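Local coordinates for metallocarboxypeptidase (Trypanosoma cruzi, PDB 3DWC) that acts as a metal-dependent carboxypeptidase of the M32 family, removing C-terminal amino acids from peptides, probably with broad specificity except for proline, at the interface of chains A and B. Residues are numbered along the deposited sequence; one frame, centred on the assembly and turned at random. Chains: chain A/B, Metallocarboxypeptidase.

The four contacts belong to one two-fold symmetric interface between copies of the enzyme, so each recurs with the chains exchanged. Contact 1, helix against helix, lies about 9 Å from contact 2 between C-alpha centres, and B:Leu25 serves both. Contacts 2 and 3 are about 6 Å apart and share A:Arg42, B:Asp246 and B:Arg248, making one continuous polar network. Contact 4, about 16 Å from contact 3, repeats much of its pairing with the chains swapped and shares A:Met33 with contact 2. Its centre is about 14 Å from A:Glu268, the predicted catalytic residue. The pairing suggests a dimer, which the structure alone does not prove.

Contact 1: the interface of chains A and B. Residues chain A 22-23, 26, 45-46, 49; chain B 21-22, 25.
B:Met22 pushes its thioether chain into chain A, where A:Ala26, A:Met46 and A:Leu49 receive it. The terminal methyl does most of the touching: CE of B:Met22 rests 3.5 Å from CA of A:Met46. The two methionine side chains cross at about a right angle, and the methyl of B:Met22 meets CA and CG of A:Met46 rather than its sulfur end. A bend at chi2 (-63°) followed by a straight chi3 carries the methyl of B:Met22 inward. From another side, CB of A:Ala26 lies 3.8 Å from CE of B:Met22 and sits equally near its sulfur. A:Leu49 adds one branch, CD2, which is 4.1 Å from CG of B:Met22, the two side chains meeting at a slant. Beside this plug, the methyl of A:Ala45 meets the imidazole of B:His21 around CD2 and CG. The small side chains of A:Ala26 and A:Ala45 probably allow this close helix approach, and CD2 of B:Leu25 comes to 3.7 Å from CA of A:Ala26. At the symmetry-related position, SD of A:Met22 stands 4.0 Å from the backbone O of B:Met22. B:Met22 buries 88 Å² here, half of the 175 Å² hidden in the patch. In the fold, helix 3-32 of chain B lies against helices 4-32 and 39-58 of chain A, an all-helical part of the two-fold interface.

Contact 2: the interface of chains A and B. Residues chain A 25, 29, 33, 42; chain B 25, 28, 246, 248.
A:Asp29 receives the guanidinium of B:Arg248 end-on in a two-pronged salt bridge across the interface. NH1 of the arginine donates to OD1 of A:Asp29 at 2.9 Å, nearly straight at 174°, while NH2 donates to OD2 of the same carboxylate at 3.0 Å. Both oxygens are met on their syn sides, and the two flat groups lie within 17° of coplanar. Within chain A, A:Arg42 turns NH1 and NH2 to OD2 of A:Asp29, one from the anti side and the other from above the carboxylate plane. That oxygen therefore accepts three arginine N-H groups, which should stabilise its negative charge. B:Leu25 sets CD2 over one face of the A:Arg42 guanidinium, toward the rim, and its CD1 lies 3.4 Å from NH2 of A:Arg42. Farther out, B:Asp246 holds B:Arg248 side-on through NE and NH2, fixing the rotation of the guanidinium. The extended chain of B:Arg248 (chi3 -178°) sets CD 3.6 Å above the centre of the B:Trp28 ring, which backs the arm on one face. Helices 4-32 and 39-58 of chain A thus meet strand 246-251 of chain B through alternating charges. Water 1 extends the chain, lying 2.8 Å from NH2 of A:Arg42 and more loosely, at 3.3 Å, from OD2 of B:Asp246.

Contact 3: the interface of chains A and B. Residues chain A 34-35, 38, 42; chain B 230-231, 246, 248.
CD of A:Pro35 lies well out of the B:Asp246 carboxylate plane, toward one face, 3.3 Å from OD1, and the two side chains cross at about a right angle. CG of the ring is also close to that oxygen. The guanidinium of B:Arg248 carries CD of B:Arg231 3.6 Å above one face, toward the rim, and has OD1 of B:Asp246 in plane at an edge. A:Arg42 has SD of A:Met34 above one guanidinium face, toward the rim, and water 3 at its edge, in plane. A:Met34 also touches chain B: its CA approaches NH2 of B:Arg248 at 3.4 Å, and its CG lies 3.5 Å from OD2 of B:Asp246. Nearly straight chi1 (-171°) and chi2 (-168°) carry SD out to A:Arg42, and the bend at chi3 turns only the terminal methyl. CG of A:Pro35 also lies 3.4 Å from the backbone N of B:Gly230. The loop of chain A between helices 4-32 and 39-58 thus lies against strands 230-234 and 246-251 of chain B, where B:Arg248 on its own chain and waters 2 and 3 bond the aspartate. Water 2 joins the chains, lying 2.8 Å from the backbone O of A:Gly38 and 2.8 Å from OD2 of B:Asp246.

Contact 4: the interface of chains A and B. Residues chain A 28, 33, 231, 246, 248; chain B 33-35.
The loop of chain B that follows helix 3-32 runs along strands 230-234 and 246-251 of chain A, near the end of helix 4-32. B:Met33 hides 73 Å² in this strip. Its backbone O accepts a hydrogen bond from NH1 of A:Arg231 at 2.8 Å, approached in the carbonyl plane on a lone pair, though the bond is bent to 138° at the hydrogen and the oxygen stands 30° out of the guanidinium plane. The sulfur of the same methionine lies over one face of that guanidinium, toward its rim, with SD 3.8 Å from NH2 of A:Arg231. A:Arg231 thus meets B:Met33 through both backbone and side chain. A bend at chi3 (54°) of the arginine turns its guanidinium over the methionine. Its CD in turn lies 3.5 Å above one face of the A:Arg248 guanidinium, so the aliphatic part of A:Arg231 lies over that flat group, toward its rim. CD of A:Arg248 rests over the centre of the A:Trp28 ring, and A:Asp246 holds this arginine side-on through NE and NH2. NH2 of A:Arg248 faces B:Met34 and lies 3.5 Å from its CA. B:Pro35 presses CD and CG against the carboxylate of A:Asp246, with its CD 3.6 Å from CG of the aspartate. Near the symmetry axis, the two Met33 side chains reach toward each other tip to tip, CE of A:Met33 standing 4.1 Å from SD of B:Met33.

Contact 1: the interface of chains A and B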
loop_
_atom_site.group_PDB
_atom_site.type_symbol
_atom_site.label_atom_id
_atom_site.label_comp_id
_atom_site.label_asym_id
_atom_site.label_seq_id
_atom_site.Cartn_x
_atom_site.Cartn_y
_atom_site.Cartn_z
ATOM N N MET A 22 -8.905 3.175 0.348
ATOM C CA MET A 22 -8.181 2.466 -0.676
ATOM C C MET A 22 -7.438 3.452 -1.560
ATOM O O MET A 22 -6.279 3.249 -1.892
ATOM C CB MET A 22 -9.148 1.617 -1.503
ATOM C CG MET A 22 -9.767 0.469 -0.705
ATOM S SD MET A 22 -8.441 -0.725 -0.367
ATOM C CE MET A 22 -9.278 -1.968 0.510
ATOM N N LEU A 23 -8.117 4.508 -1.971
ATOM C CA LEU A 23 -7.479 5.548 -2.781
ATOM C C LEU A 23 -6.328 6.240 -2.112
ATOM O O LEU A 23 -5.343 6.551 -2.778
ATOM C CB LEU A 23 -8.454 6.656 -3.157
ATOM C CG LEU A 23 -9.271 6.550 -4.394
ATOM C CD1 LEU A 23 -10.032 7.926 -4.530
ATOM C CD2 LEU A 23 -8.368 6.255 -5.637
ATOM N N ALA A 26 -3.389 3.811 -2.016
ATOM C CA ALA A 26 -2.832 3.765 -3.382
ATOM C C ALA A 26 -2.002 5.007 -3.717
ATOM O O ALA A 26 -0.937 4.939 -4.385
ATOM C CB ALA A 26 -3.971 3.599 -4.380
ATOM N N ALA A 45 -6.264 1.851 -11.879
ATOM C CA ALA A 45 -7.024 1.393 -10.705
ATOM C C ALA A 45 -7.587 2.550 -9.915
ATOM O O ALA A 45 -8.748 2.508 -9.506
ATOM C CB ALA A 45 -6.188 0.433 -9.757
ATOM N N MET A 46 -6.782 3.582 -9.709
ATOM C CA MET A 46 -7.229 4.699 -8.916
ATOM C C MET A 46 -8.376 5.411 -9.640
ATOM O O MET A 46 -9.352 5.793 -9.022
ATOM C CB MET A 46 -6.084 5.669 -8.626
ATOM C CG MET A 46 -4.997 5.051 -7.826
ATOM S SD MET A 46 -3.648 6.160 -7.458
ATOM C CE MET A 46 -4.470 7.310 -6.336
ATOM N N LEU A 49 -11.689 3.535 -9.319
ATOM C CA LEU A 49 -12.268 3.679 -7.986
ATOM C C LEU A 49 -12.819 5.100 -7.774
ATOM O O LEU A 49 -13.942 5.255 -7.288
ATOM C CB LEU A 49 -11.236 3.316 -6.931
ATOM C CG LEU A 49 -11.748 3.275 -5.473
ATOM C CD1 LEU A 49 -12.942 2.323 -5.286
ATOM C CD2 LEU A 49 -10.608 2.807 -4.570
ATOM N N HIS B 21 -6.841 -4.882 -8.114
ATOM C CA HIS B 21 -5.600 -4.149 -7.855
ATOM C C HIS B 21 -5.563 -3.502 -6.460
ATOM O O HIS B 21 -4.628 -3.717 -5.697
ATOM C CB HIS B 21 -5.401 -3.124 -8.927
ATOM C CG HIS B 21 -4.197 -2.259 -8.737
ATOM N ND1 HIS B 21 -3.023 -2.437 -9.456
ATOM C CD2 HIS B 21 -4.015 -1.149 -7.979
ATOM C CE1 HIS B 21 -2.164 -1.491 -9.111
ATOM N NE2 HIS B 21 -2.737 -0.701 -8.216
ATOM N N MET B 22 -6.581 -2.723 -6.135
ATOM C CA MET B 22 -6.725 -2.142 -4.779
ATOM C C MET B 22 -6.678 -3.142 -3.633
ATOM O O MET B 22 -5.969 -2.948 -2.651
ATOM C CB MET B 22 -8.023 -1.359 -4.717
ATOM C CG MET B 22 -8.042 -0.135 -5.668
ATOM S SD MET B 22 -6.756 1.068 -5.171
ATOM C CE MET B 22 -6.923 2.346 -6.358
ATOM N N LEU B 25 -3.169 -4.702 -3.183
ATOM C CA LEU B 25 -2.269 -3.703 -2.559
ATOM C C LEU B 25 -2.561 -3.643 -1.112
ATOM O O LEU B 25 -1.648 -3.723 -0.285
ATOM C CB LEU B 25 -2.483 -2.315 -3.142
ATOM C CG LEU B 25 -1.489 -1.236 -2.638
ATOM C CD1 LEU B 25 -0.032 -1.622 -3.087
ATOM C CD2 LEU B 25 -1.883 0.171 -3.181
#

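Contact 2: the interface of chains A and B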
loop_
_atom_site.group_PDB
_atom_site.type_symbol
_atom_site.label_atom_id
_atom_site.label_comp_id
_atom_site.label_asym_id
_atom_site.label_seq_id
_atom_site.Cartn_x
_atom_site.Cartn_y
_atom_site.Cartn_z
ATOM N N LEU A 25 -4.447 4.978 0.383
ATOM C CA LEU A 25 -3.324 4.009 0.412
ATOM C C LEU A 25 -2.631 3.954 -0.948
ATOM O O LEU A 25 -1.437 4.070 -1.034
ATOM C CB LEU A 25 -3.776 2.621 0.823
ATOM C CG LEU A 25 -2.654 1.598 0.863
ATOM C CD1 LEU A 25 -1.735 1.911 1.984
ATOM C CD2 LEU A 25 -3.267 0.166 0.975
ATOM N N ASP A 29 1.319 4.941 -1.636
ATOM C CA ASP A 29 2.183 3.896 -2.066
ATOM C C ASP A 29 2.848 4.316 -3.383
ATOM O O ASP A 29 4.028 4.099 -3.550
ATOM C CB ASP A 29 1.363 2.613 -2.232
ATOM C CG ASP A 29 2.194 1.464 -2.709
ATOM O OD1 ASP A 29 2.636 0.668 -1.851
ATOM O OD2 ASP A 29 2.459 1.396 -3.928
ATOM N N MET A 33 6.545 3.432 -2.422
ATOM C CA MET A 33 6.970 2.059 -2.634
ATOM C C MET A 33 6.877 1.577 -4.071
ATOM O O MET A 33 7.591 0.696 -4.452
ATOM C CB MET A 33 6.150 1.116 -1.743
ATOM C CG MET A 33 6.137 1.456 -0.251
ATOM S SD MET A 33 7.801 1.329 0.493
ATOM C CE MET A 33 7.557 2.168 2.088
ATOM N N ARG A 42 -1.513 1.211 -11.697
ATOM C CA ARG A 42 -1.923 1.942 -10.501
ATOM C C ARG A 42 -2.821 3.118 -10.889
ATOM O O ARG A 42 -3.813 3.354 -10.261
ATOM C CB ARG A 42 -0.701 2.463 -9.765
ATOM C CG ARG A 42 -1.007 3.379 -8.551
ATOM C CD ARG A 42 -1.821 2.672 -7.464
ATOM N NE ARG A 42 -1.135 1.464 -7.034
ATOM C CZ ARG A 42 -0.141 1.421 -6.144
ATOM N NH1 ARG A 42 0.323 2.522 -5.574
ATOM N NH2 ARG A 42 0.436 0.266 -5.873
ATOM N N LEU B 25 -3.169 -4.702 -3.183
ATOM C CA LEU B 25 -2.269 -3.703 -2.559
ATOM C C LEU B 25 -2.561 -3.643 -1.112
ATOM O O LEU B 25 -1.648 -3.723 -0.285
ATOM C CB LEU B 25 -2.483 -2.315 -3.142
ATOM C CG LEU B 25 -1.489 -1.236 -2.638
ATOM C CD1 LEU B 25 -0.032 -1.622 -3.087
ATOM C CD2 LEU B 25 -1.883 0.171 -3.181
ATOM N N TRP B 28 -1.266 -6.792 0.565
ATOM C CA TRP B 28 0.183 -6.717 0.674
ATOM C C TRP B 28 0.630 -5.796 1.814
ATOM O O TRP B 28 1.458 -6.179 2.671
ATOM C CB TRP B 28 0.826 -6.322 -0.700
ATOM C CG TRP B 28 2.291 -6.059 -0.583
ATOM C CD1 TRP B 28 3.287 -6.966 -0.678
ATOM C CD2 TRP B 28 2.916 -4.793 -0.285
ATOM N NE1 TRP B 28 4.511 -6.359 -0.437
ATOM C CE2 TRP B 28 4.301 -5.025 -0.173
ATOM C CE3 TRP B 28 2.426 -3.515 0.001
ATOM C CZ2 TRP B 28 5.219 -3.999 0.112
ATOM C CZ3 TRP B 28 3.347 -2.490 0.320
ATOM C CH2 TRP B 28 4.728 -2.747 0.375
ATOM N N ASP B 246 3.406 -5.428 -10.752
ATOM C CA ASP B 246 4.029 -4.882 -9.580
ATOM C C ASP B 246 4.018 -6.003 -8.563
ATOM O O ASP B 246 3.217 -6.000 -7.641
ATOM C CB ASP B 246 3.218 -3.630 -9.138
ATOM C CG ASP B 246 3.847 -2.891 -7.969
ATOM O OD1 ASP B 246 4.734 -3.487 -7.284
ATOM O OD2 ASP B 246 3.412 -1.715 -7.710
ATOM N N ARG B 248 5.243 -8.279 -5.590
ATOM C CA ARG B 248 5.888 -7.957 -4.350
ATOM C C ARG B 248 5.944 -9.238 -3.492
ATOM O O ARG B 248 4.910 -9.770 -3.079
ATOM C CB ARG B 248 5.126 -6.833 -3.606
ATOM C CG ARG B 248 5.020 -5.568 -4.450
ATOM C CD ARG B 248 4.549 -4.370 -3.666
ATOM N NE ARG B 248 4.420 -3.212 -4.548
ATOM C CZ ARG B 248 4.018 -2.027 -4.124
ATOM N NH1 ARG B 248 3.720 -1.862 -2.859
ATOM N NH2 ARG B 248 3.825 -1.037 -4.977
HETATM O O HOH W 1 0.204 -2.193 -7.223
#

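Contact 3: the interface of chains A and B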
loop_
_atom_site.group_PDB
_atom_site.type_symbol
_atom_site.label_atom_id
_atom_site.label_comp_id
_atom_site.label_asym_id
_atom_site.label_seq_id
_atom_site.Cartn_x
_atom_site.Cartn_y
_atom_site.Cartn_z
ATOM N N MET A 34 5.986 2.146 -4.865
ATOM C CA MET A 34 5.687 1.581 -6.151
ATOM C C MET A 34 6.857 1.631 -7.117
ATOM O O MET A 34 7.397 2.697 -7.373
ATOM C CB MET A 34 4.520 2.331 -6.771
ATOM C CG MET A 34 3.945 1.711 -8.031
ATOM S SD MET A 34 2.823 2.917 -8.794
ATOM C CE MET A 34 3.938 4.240 -9.210
ATOM N N PRO A 35 7.234 0.483 -7.696
ATOM C CA PRO A 35 8.223 0.521 -8.769
ATOM C C PRO A 35 7.651 1.154 -10.045
ATOM O O PRO A 35 6.446 1.110 -10.287
ATOM C CB PRO A 35 8.574 -0.939 -8.981
ATOM C CG PRO A 35 7.501 -1.734 -8.352
ATOM C CD PRO A 35 6.748 -0.879 -7.418
ATOM N N GLY A 38 4.875 -0.190 -12.364
ATOM C CA GLY A 38 3.577 -0.367 -11.766
ATOM C C GLY A 38 2.598 0.763 -12.015
ATOM O O GLY A 38 1.426 0.639 -11.705
ATOM N N ARG A 42 -1.513 1.211 -11.697
ATOM C CA ARG A 42 -1.923 1.942 -10.501
ATOM C C ARG A 42 -2.821 3.118 -10.889
ATOM O O ARG A 42 -3.813 3.354 -10.261
ATOM C CB ARG A 42 -0.701 2.463 -9.765
ATOM C CG ARG A 42 -1.007 3.379 -8.551
ATOM C CD ARG A 42 -1.821 2.672 -7.464
ATOM N NE ARG A 42 -1.135 1.464 -7.034
ATOM C CZ ARG A 42 -0.141 1.421 -6.144
ATOM N NH1 ARG A 42 0.323 2.522 -5.574
ATOM N NH2 ARG A 42 0.436 0.266 -5.873
ATOM N N GLY B 230 8.432 -4.830 -9.443
ATOM C CA GLY B 230 8.244 -5.647 -8.265
ATOM C C GLY B 230 9.159 -5.244 -7.127
ATOM O O GLY B 230 9.967 -4.322 -7.276
ATOM N N ARG B 231 8.986 -5.890 -5.971
ATOM C CA ARG B 231 9.747 -5.519 -4.791
ATOM C C ARG B 231 10.117 -6.735 -3.981
ATOM O O ARG B 231 9.450 -7.762 -4.116
ATOM C CB ARG B 231 8.918 -4.595 -3.887
ATOM C CG ARG B 231 8.621 -3.212 -4.397
ATOM C CD ARG B 231 7.808 -2.474 -3.265
ATOM N NE ARG B 231 8.635 -2.366 -2.064
ATOM C CZ ARG B 231 9.531 -1.402 -1.857
ATOM N NH1 ARG B 231 9.625 -0.383 -2.682
ATOM N NH2 ARG B 231 10.267 -1.400 -0.741
ATOM N N ASP B 246 3.406 -5.428 -10.752
ATOM C CA ASP B 246 4.029 -4.882 -9.580
ATOM C C ASP B 246 4.018 -6.003 -8.563
ATOM O O ASP B 246 3.217 -6.000 -7.641
ATOM C CB ASP B 246 3.218 -3.630 -9.138
ATOM C CG ASP B 246 3.847 -2.891 -7.969
ATOM O OD1 ASP B 246 4.734 -3.487 -7.284
ATOM O OD2 ASP B 246 3.412 -1.715 -7.710
ATOM N N ARG B 248 5.243 -8.279 -5.590
ATOM C CA ARG B 248 5.888 -7.957 -4.350
ATOM C C ARG B 248 5.944 -9.238 -3.492
ATOM O O ARG B 248 4.910 -9.770 -3.079
ATOM C CB ARG B 248 5.126 -6.833 -3.606
ATOM C CG ARG B 248 5.020 -5.568 -4.450
ATOM C CD ARG B 248 4.549 -4.370 -3.666
ATOM N NE ARG B 248 4.420 -3.212 -4.548
ATOM C CZ ARG B 248 4.018 -2.027 -4.124
ATOM N NH1 ARG B 248 3.720 -1.862 -2.859
ATOM N NH2 ARG B 248 3.825 -1.037 -4.977
HETATM O O HOH W 2 1.315 -1.001 -9.396
HETATM O O HOH W 3 0.204 -2.193 -7.223
#

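Contact 4: the interface of chains A and B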
loop_
_atom_site.group_PDB
_atom_site.type_symbol
_atom_site.label_atom_id
_atom_site.label_comp_id
_atom_site.label_asym_id
_atom_site.label_seq_id
_atom_site.Cartn_x
_atom_site.Cartn_y
_atom_site.Cartn_z
ATOM N N TRP A 28 -0.465 7.141 -1.496
ATOM C CA TRP A 28 0.740 7.099 -0.699
ATOM C C TRP A 28 1.768 6.131 -1.284
ATOM O O TRP A 28 2.932 6.433 -1.375
ATOM C CB TRP A 28 0.383 6.662 0.723
ATOM C CG TRP A 28 1.576 6.407 1.579
ATOM C CD1 TRP A 28 2.281 7.318 2.299
ATOM C CD2 TRP A 28 2.241 5.150 1.741
ATOM N NE1 TRP A 28 3.386 6.713 2.869
ATOM C CE2 TRP A 28 3.368 5.375 2.556
ATOM C CE3 TRP A 28 2.003 3.856 1.248
ATOM C CZ2 TRP A 28 4.225 4.332 2.961
ATOM C CZ3 TRP A 28 2.894 2.812 1.607
ATOM C CH2 TRP A 28 3.976 3.067 2.480
ATOM N N MET A 33 6.545 3.432 -2.422
ATOM C CA MET A 33 6.970 2.059 -2.634
ATOM C C MET A 33 6.877 1.577 -4.071
ATOM O O MET A 33 7.591 0.696 -4.452
ATOM C CB MET A 33 6.150 1.116 -1.743
ATOM C CG MET A 33 6.137 1.456 -0.251
ATOM S SD MET A 33 7.801 1.329 0.493
ATOM C CE MET A 33 7.557 2.168 2.088
ATOM N N ARG A 231 3.369 6.168 10.091
ATOM C CA ARG A 231 4.705 5.823 9.650
ATOM C C ARG A 231 5.453 7.098 9.210
ATOM O O ARG A 231 4.825 8.123 8.885
ATOM C CB ARG A 231 4.698 4.859 8.427
ATOM C CG ARG A 231 3.932 3.541 8.546
ATOM C CD ARG A 231 3.994 2.793 7.219
ATOM N NE ARG A 231 5.351 2.621 6.771
ATOM C CZ ARG A 231 6.196 1.695 7.189
ATOM N NH1 ARG A 231 5.828 0.719 8.024
ATOM N NH2 ARG A 231 7.412 1.703 6.699
ATOM N N ASP A 246 -3.991 5.681 10.320
ATOM C CA ASP A 246 -2.778 5.193 9.656
ATOM C C ASP A 246 -2.187 6.344 8.856
ATOM O O ASP A 246 -2.195 6.355 7.582
ATOM C CB ASP A 246 -3.123 4.002 8.772
ATOM C CG ASP A 246 -1.924 3.160 8.401
ATOM O OD1 ASP A 246 -0.779 3.649 8.536
ATOM O OD2 ASP A 246 -2.151 1.980 7.976
ATOM N N ARG A 248 0.674 8.571 7.429
ATOM C CA ARG A 248 1.941 8.235 6.897
ATOM C C ARG A 248 2.582 9.500 6.309
ATOM O O ARG A 248 2.054 10.110 5.379
ATOM C CB ARG A 248 1.775 7.129 5.841
ATOM C CG ARG A 248 1.323 5.786 6.426
ATOM C CD ARG A 248 1.333 4.669 5.406
ATOM N NE ARG A 248 0.685 3.494 5.936
ATOM C CZ ARG A 248 0.649 2.295 5.365
ATOM N NH1 ARG A 248 1.285 2.067 4.253
ATOM N NH2 ARG A 248 -0.024 1.323 5.953
ATOM N N MET B 33 3.635 -3.125 5.720
ATOM C CA MET B 33 3.848 -1.739 6.126
ATOM C C MET B 33 2.896 -1.287 7.212
ATOM O O MET B 33 3.203 -0.343 7.946
ATOM C CB MET B 33 3.671 -0.798 4.922
ATOM C CG MET B 33 4.565 -1.083 3.719
ATOM S SD MET B 33 6.286 -0.999 4.279
ATOM C CE MET B 33 7.100 -2.022 3.116
ATOM N N MET B 34 1.713 -1.897 7.286
ATOM C CA MET B 34 0.629 -1.311 8.094
ATOM C C MET B 34 0.895 -1.378 9.596
ATOM O O MET B 34 1.137 -2.440 10.124
ATOM C CB MET B 34 -0.674 -2.021 7.794
ATOM C CG MET B 34 -1.888 -1.479 8.557
ATOM S SD MET B 34 -3.271 -2.623 8.416
ATOM C CE MET B 34 -2.931 -3.744 9.804
ATOM N N PRO B 35 0.851 -0.256 10.295
ATOM C CA PRO B 35 0.949 -0.374 11.731
ATOM C C PRO B 35 -0.307 -0.935 12.378
ATOM O O PRO B 35 -1.384 -0.790 11.820
ATOM C CB PRO B 35 1.101 1.077 12.187
ATOM C CG PRO B 35 0.522 1.873 11.177
ATOM C CD PRO B 35 0.730 1.151 9.876
#